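Local coordinates for protein AlkZ (Streptomyces sahachiroi, PDB 5UUJ) that belongs to the AlkZ-like family of DNA glycosylases, in the helix-turn-helix clan, and is probably a DNA-binding protein, at residues 335-340 against 369-374; 20-25 against 282-287. All coordinates share one frame; numbering follows the deposited sequence.

Interaction 1 (335-340 against 369-374)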
loop_
_atom_site.group_PDB
_atom_site.type_symbol
_atom_site.label_atom_id
_atom_site.label_comp_id
_atom_site.label_asym_id
_atom_site.label_seq_id
_atom_site.Cartn_x
_atom_site.Cartn_y
_atom_site.Cartn_z
ATOM N N ASP A 335 -13.383 19.968 13.845
ATOM C CA ASP A 335 -14.159 21.189 13.640
ATOM C C ASP A 335 -13.517 22.019 12.526
ATOM O O ASP A 335 -13.418 23.243 12.619
ATOM C CB ASP A 335 -14.246 21.986 14.946
ATOM C CG ASP A 335 -15.380 23.000 14.947
ATOM O OD1 ASP A 335 -16.244 22.956 14.045
ATOM O OD2 ASP A 335 -15.416 23.835 15.876
ATOM N N GLN A 336 -13.076 21.328 11.481
ATOM C CA GLN A 336 -12.406 21.951 10.342
ATOM C C GLN A 336 -11.204 22.789 10.777
ATOM O O GLN A 336 -10.912 23.837 10.198
ATOM C CB GLN A 336 -13.394 22.805 9.548
ATOM C CG GLN A 336 -14.509 21.996 8.902
ATOM C CD GLN A 336 -13.981 20.918 7.966
ATOM O OE1 GLN A 336 -14.423 19.770 8.011
ATOM N NE2 GLN A 336 -13.030 21.284 7.113
ATOM N N GLU A 337 -10.522 22.313 11.812
ATOM C CA GLU A 337 -9.243 22.865 12.224
ATOM C C GLU A 337 -8.224 21.733 12.236
ATOM O O GLU A 337 -8.554 20.604 12.598
ATOM C CB GLU A 337 -9.339 23.518 13.605
ATOM C CG GLU A 337 -10.314 24.680 13.682
ATOM C CD GLU A 337 -10.237 25.412 15.010
ATOM O OE1 GLU A 337 -10.388 24.760 16.064
ATOM O OE2 GLU A 337 -10.017 26.642 15.001
ATOM N N LEU A 338 -6.995 22.027 11.826
ATOM C CA LEU A 338 -5.939 21.024 11.846
ATOM C C LEU A 338 -5.271 21.044 13.214
ATOM O O LEU A 338 -4.502 21.951 13.530
ATOM C CB LEU A 338 -4.921 21.272 10.727
ATOM C CG LEU A 338 -4.130 20.034 10.282
ATOM C CD1 LEU A 338 -3.633 20.197 8.856
ATOM C CD2 LEU A 338 -2.965 19.747 11.220
ATOM N N VAL A 339 -5.594 20.042 14.028
ATOM C CA VAL A 339 -5.067 19.936 15.379
ATOM C C VAL A 339 -3.826 19.055 15.390
ATOM O O VAL A 339 -3.905 17.859 15.112
ATOM C CB VAL A 339 -6.118 19.358 16.349
ATOM C CG1 VAL A 339 -5.570 19.303 17.767
ATOM C CG2 VAL A 339 -7.387 20.190 16.308
ATOM N N VAL A 340 -2.685 19.656 15.715
ATOM C CA VAL A 340 -1.415 18.941 15.777
ATOM C C VAL A 340 -1.077 18.582 17.219
ATOM O O VAL A 340 -1.107 19.439 18.101
ATOM C CB VAL A 340 -0.264 19.779 15.178
ATOM C CG1 VAL A 340 1.060 19.033 15.294
ATOM C CG2 VAL A 340 -0.554 20.118 13.726
ATOM N N ARG A 369 -9.681 26.749 4.003
ATOM C CA ARG A 369 -8.751 27.040 5.087
ATOM C C ARG A 369 -8.824 26.004 6.196
ATOM O O ARG A 369 -9.887 25.455 6.486
ATOM C CB ARG A 369 -9.033 28.427 5.673
ATOM C CG ARG A 369 -7.785 29.261 5.928
ATOM C CD ARG A 369 -7.993 30.288 7.038
ATOM N NE ARG A 369 -9.283 30.969 6.948
ATOM C CZ ARG A 369 -9.542 32.002 6.150
ATOM N NH1 ARG A 369 -8.601 32.484 5.347
ATOM N NH2 ARG A 369 -10.750 32.553 6.151
ATOM N N LEU A 370 -7.674 25.748 6.811
ATOM C CA LEU A 370 -7.598 24.917 8.002
ATOM C C LEU A 370 -6.760 25.625 9.062
ATOM O O LEU A 370 -5.535 25.508 9.061
ATOM C CB LEU A 370 -6.995 23.545 7.679
ATOM C CG LEU A 370 -7.867 22.528 6.934
ATOM C CD1 LEU A 370 -7.068 21.261 6.667
ATOM C CD2 LEU A 370 -9.142 22.191 7.701
ATOM N N PRO A 371 -7.416 26.380 9.959
ATOM C CA PRO A 371 -6.685 26.980 11.079
ATOM C C PRO A 371 -5.930 25.921 11.875
ATOM O O PRO A 371 -6.414 24.796 12.003
ATOM C CB PRO A 371 -7.790 27.628 11.918
ATOM C CG PRO A 371 -8.902 27.875 10.958
ATOM C CD PRO A 371 -8.841 26.755 9.964
ATOM N N VAL A 372 -4.758 26.282 12.387
ATOM C CA VAL A 372 -3.900 25.346 13.105
ATOM C C VAL A 372 -3.982 25.547 14.615
ATOM O O VAL A 372 -4.008 26.677 15.106
ATOM C CB VAL A 372 -2.424 25.489 12.667
ATOM C CG1 VAL A 372 -1.515 24.573 13.492
ATOM C CG2 VAL A 372 -2.277 25.183 11.192
ATOM N N ARG A 373 -4.024 24.433 15.337
ATOM C CA ARG A 373 -3.851 24.429 16.783
ATOM C C ARG A 373 -2.818 23.368 17.137
ATOM O O ARG A 373 -2.959 22.209 16.751
ATOM C CB ARG A 373 -5.174 24.156 17.510
ATOM C CG ARG A 373 -6.194 25.279 17.375
ATOM C CD ARG A 373 -7.313 25.176 18.402
ATOM N NE ARG A 373 -8.197 24.032 18.166
ATOM C CZ ARG A 373 -8.209 22.908 18.884
ATOM N NH1 ARG A 373 -7.383 22.741 19.912
ATOM N NH2 ARG A 373 -9.063 21.941 18.575
ATOM N N ILE A 374 -1.773 23.778 17.852
ATOM C CA ILE A 374 -0.739 22.856 18.308
ATOM C C ILE A 374 -0.926 22.599 19.801
ATOM O O ILE A 374 -0.799 23.507 20.621
ATOM C CB ILE A 374 0.672 23.402 18.020
ATOM C CG1 ILE A 374 0.836 23.626 16.512
ATOM C CG2 ILE A 374 1.736 22.432 18.533
ATOM C CD1 ILE A 374 2.132 24.309 16.106
HETATM O O HOH W 1 -10.820 22.097 16.622
#
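Glu337 OE1 is gripped by two partners, the NE of Arg373 and a water. The hydrogen bond from Arg373 NE to Glu337 OE1 spans 3.1 Å and is fairly straight, 163° at the hydrogen. It is also a salt bridge. The oxygen lies nearly in the guanidinium plane, at its edge, but the nitrogen comes from above the carboxylate plane. The two planes are 44° apart. The water donates a hydrogen bond to Glu337 OE1 and accepts one from Arg373 NH2, 2.6 Å from that nitrogen. It too sits in the guanidinium plane, so two in-plane partners would fix the rotation of the group. A bend at chi3 (-69°) swings NE of Arg373 off the line of its own chain and brings it to Glu337 OE1. Val339 CG2 lies over one face of the guanidinium, 3.3 Å from Arg373 NH2.

Beneath this pair run two nearly parallel strands, 337-340 and 372-374. They are the strands of a beta-alpha-beta unit, joined through helix 351-365. Leu338 N bonds to Pro371 O at 2.8 Å. Leu338 O then accepts from Arg373 N at 3.1 Å, and Val340 N donates to Arg373 O at 2.8 Å. The CA-H groups of Val372, Val339 and Ile374 add weaker contacts to the carbonyl oxygens of Leu338, Arg373 and Val340.

Leu338, Val340, Val372 and Ile374 share the face away from the salt bridge. Val372 packs there on Val354 and Ala358 of helix 351-365, and Leu338 touches Trp331 of the neighbouring strand. Before the strand pairing begins, Leu370 turns its CD2 to Gln336 O, 3.5 Å away, while its CD1 meets Leu338 CD1 at 4.2 Å.

Interaction 2 (20-25 against 282-287)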
loop_
_atom_site.group_PDB
_atom_site.type_symbol
_atom_site.label_atom_id
_atom_site.label_comp_id
_atom_site.label_asym_id
_atom_site.label_seq_id
_atom_site.Cartn_x
_atom_site.Cartn_y
_atom_site.Cartn_z
ATOM N N GLN A 20 9.099 9.525 -3.560
ATOM C CA GLN A 20 7.676 9.389 -3.248
ATOM C C GLN A 20 6.870 10.654 -3.558
ATOM O O GLN A 20 5.727 10.788 -3.115
ATOM C CB GLN A 20 7.493 9.021 -1.774
ATOM C CG GLN A 20 8.003 7.637 -1.413
ATOM C CD GLN A 20 7.833 7.325 0.061
ATOM O OE1 GLN A 20 6.857 7.743 0.689
ATOM N NE2 GLN A 20 8.788 6.597 0.628
ATOM N N PHE A 21 7.473 11.568 -4.315
ATOM C CA PHE A 21 6.824 12.806 -4.746
ATOM C C PHE A 21 6.410 13.707 -3.582
ATOM O O PHE A 21 5.457 14.479 -3.701
ATOM C CB PHE A 21 5.592 12.499 -5.606
ATOM C CG PHE A 21 5.878 11.630 -6.796
ATOM C CD1 PHE A 21 6.781 12.036 -7.764
ATOM C CD2 PHE A 21 5.233 10.415 -6.956
ATOM C CE1 PHE A 21 7.042 11.241 -8.867
ATOM C CE2 PHE A 21 5.488 9.617 -8.057
ATOM C CZ PHE A 21 6.394 10.030 -9.014
ATOM N N LEU A 22 7.129 13.622 -2.467
ATOM C CA LEU A 22 6.839 14.464 -1.308
ATOM C C LEU A 22 7.649 15.761 -1.326
ATOM O O LEU A 22 7.099 16.835 -1.084
ATOM C CB LEU A 22 7.100 13.693 -0.012
ATOM C CG LEU A 22 6.062 12.610 0.311
ATOM C CD1 LEU A 22 6.503 11.768 1.498
ATOM C CD2 LEU A 22 4.695 13.221 0.587
ATOM N N GLU A 23 8.947 15.662 -1.605
ATOM C CA GLU A 23 9.818 16.837 -1.711
ATOM C C GLU A 23 10.955 16.549 -2.693
ATOM O O GLU A 23 11.716 15.608 -2.481
ATOM C CB GLU A 23 10.416 17.220 -0.351
ATOM C CG GLU A 23 9.412 17.578 0.737
ATOM C CD GLU A 23 8.654 18.866 0.454
ATOM O OE1 GLU A 23 9.204 19.749 -0.242
ATOM O OE2 GLU A 23 7.505 18.990 0.934
ATOM N N PRO A 24 11.095 17.362 -3.758
ATOM C CA PRO A 24 10.317 18.553 -4.118
ATOM C C PRO A 24 8.924 18.207 -4.629
ATOM O O PRO A 24 8.583 17.029 -4.739
ATOM C CB PRO A 24 11.158 19.202 -5.219
ATOM C CG PRO A 24 11.873 18.066 -5.849
ATOM C CD PRO A 24 12.169 17.106 -4.736
ATOM N N ARG A 25 8.139 19.230 -4.940
ATOM C CA ARG A 25 6.753 19.040 -5.344
ATOM C C ARG A 25 6.585 19.071 -6.860
ATOM O O ARG A 25 7.056 19.989 -7.534
ATOM C CB ARG A 25 5.867 20.106 -4.694
ATOM C CG ARG A 25 5.452 19.766 -3.269
ATOM C CD ARG A 25 5.908 20.807 -2.276
ATOM N NE ARG A 25 5.628 20.396 -0.901
ATOM C CZ ARG A 25 4.477 20.608 -0.267
ATOM N NH1 ARG A 25 3.475 21.236 -0.873
ATOM N NH2 ARG A 25 4.330 20.192 0.982
ATOM N N ARG A 282 6.504 17.897 7.045
ATOM C CA ARG A 282 5.540 17.326 6.120
ATOM C C ARG A 282 4.367 16.751 6.915
ATOM O O ARG A 282 4.565 16.059 7.914
ATOM C CB ARG A 282 6.204 16.252 5.253
ATOM C CG ARG A 282 5.404 15.830 4.038
ATOM C CD ARG A 282 5.379 16.894 2.948
ATOM N NE ARG A 282 4.135 16.807 2.182
ATOM C CZ ARG A 282 4.031 16.919 0.860
ATOM N NH1 ARG A 282 5.096 17.133 0.098
ATOM N NH2 ARG A 282 2.839 16.814 0.293
ATOM N N LEU A 283 3.149 17.072 6.486
ATOM C CA LEU A 283 1.943 16.527 7.099
ATOM C C LEU A 283 1.334 15.475 6.185
ATOM O O LEU A 283 0.813 15.794 5.117
ATOM C CB LEU A 283 0.917 17.629 7.386
ATOM C CG LEU A 283 1.276 18.669 8.450
ATOM C CD1 LEU A 283 0.118 19.632 8.654
ATOM C CD2 LEU A 283 1.653 18.013 9.763
ATOM N N LEU A 284 1.405 14.223 6.619
ATOM C CA LEU A 284 0.901 13.104 5.837
ATOM C C LEU A 284 -0.416 12.601 6.412
ATOM O O LEU A 284 -0.611 12.601 7.627
ATOM C CB LEU A 284 1.930 11.972 5.806
ATOM C CG LEU A 284 3.343 12.372 5.371
ATOM C CD1 LEU A 284 4.287 11.184 5.472
ATOM C CD2 LEU A 284 3.344 12.937 3.962
ATOM N N GLY A 285 -1.317 12.173 5.533
ATOM C CA GLY A 285 -2.585 11.609 5.957
ATOM C C GLY A 285 -2.394 10.272 6.647
ATOM O O GLY A 285 -1.272 9.787 6.778
ATOM N N GLY A 286 -3.492 9.675 7.095
ATOM C CA GLY A 286 -3.430 8.382 7.747
ATOM C C GLY A 286 -3.003 7.292 6.784
ATOM O O GLY A 286 -3.107 7.459 5.573
ATOM N N PHE A 287 -2.516 6.181 7.328
ATOM C CA PHE A 287 -2.157 5.012 6.529
ATOM C C PHE A 287 -1.242 5.370 5.359
ATOM O O PHE A 287 -1.374 4.806 4.275
ATOM C CB PHE A 287 -3.418 4.325 5.982
ATOM C CG PHE A 287 -4.340 3.794 7.043
ATOM C CD1 PHE A 287 -4.159 2.522 7.561
ATOM C CD2 PHE A 287 -5.400 4.558 7.508
ATOM C CE1 PHE A 287 -5.011 2.025 8.531
ATOM C CE2 PHE A 287 -6.253 4.065 8.478
ATOM C CZ PHE A 287 -6.059 2.795 8.989
#
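Arg282 lays its guanidinium between two side chains of the 20-25 loop. Over the centre of one face stands NH2 of Arg25, 3.3 Å from Arg282 CZ. Over the centre of the opposite face lies CD2 of Leu22, 3.8 Å from Arg282 CZ. The two arginines reach toward each other tip to tip, with their guanidinium planes 32° apart. Glu23 OE2 probably offsets the two like charges. It takes a hydrogen bond from Arg25 NE at 3.0 Å, on the syn side but tilted out of the carboxylate plane (34°), while the oxygen lies in the guanidinium plane of Arg25. The salt bridge from Arg282 NH1 to the same oxygen is less sure, because the model places NH1 too close to a neighbour. Next to the charges, CD2 of Leu22 meets CD2 of Leu284 at 3.6 Å, the two side chains crossing at about a right angle. Tyr290 touches both leucines.

Further out, Glu357 of helix 351-365 makes a salt bridge with Arg25 NH2. It also accepts the backbone N-H of Leu283. His360 of the same helix touches both arginines. The loop itself starts at the end of helix 9-19, where Phe21, with positive phi, is the C-prime residue of a Schellman motif. A largely enclosed salt-bridge network, as modelled, lies between this helix-ending turn and an edge strand of the mixed beta-sheet.

How the interactions relate
Both interactions reach the same mixed sheet, at its two outermost strands. Interaction 2 involves strand 281-284 at one edge, and interaction 1 pairs strand 372-374, the other edge, with its neighbour. Their centres are about 18 Å apart. They touch directly where Leu338 CD1 packs on Leu283 CD1 at 3.8 Å. Helix 351-365 serves both. Its Val361 touches both Leu283 and Leu370. Along the chain the two contacts are in series: interaction 2 closes before interaction 1 opens. Interaction 2 is buried and brings in a loop from near the N-terminus; interaction 1 is partly exposed and close to the C-terminus.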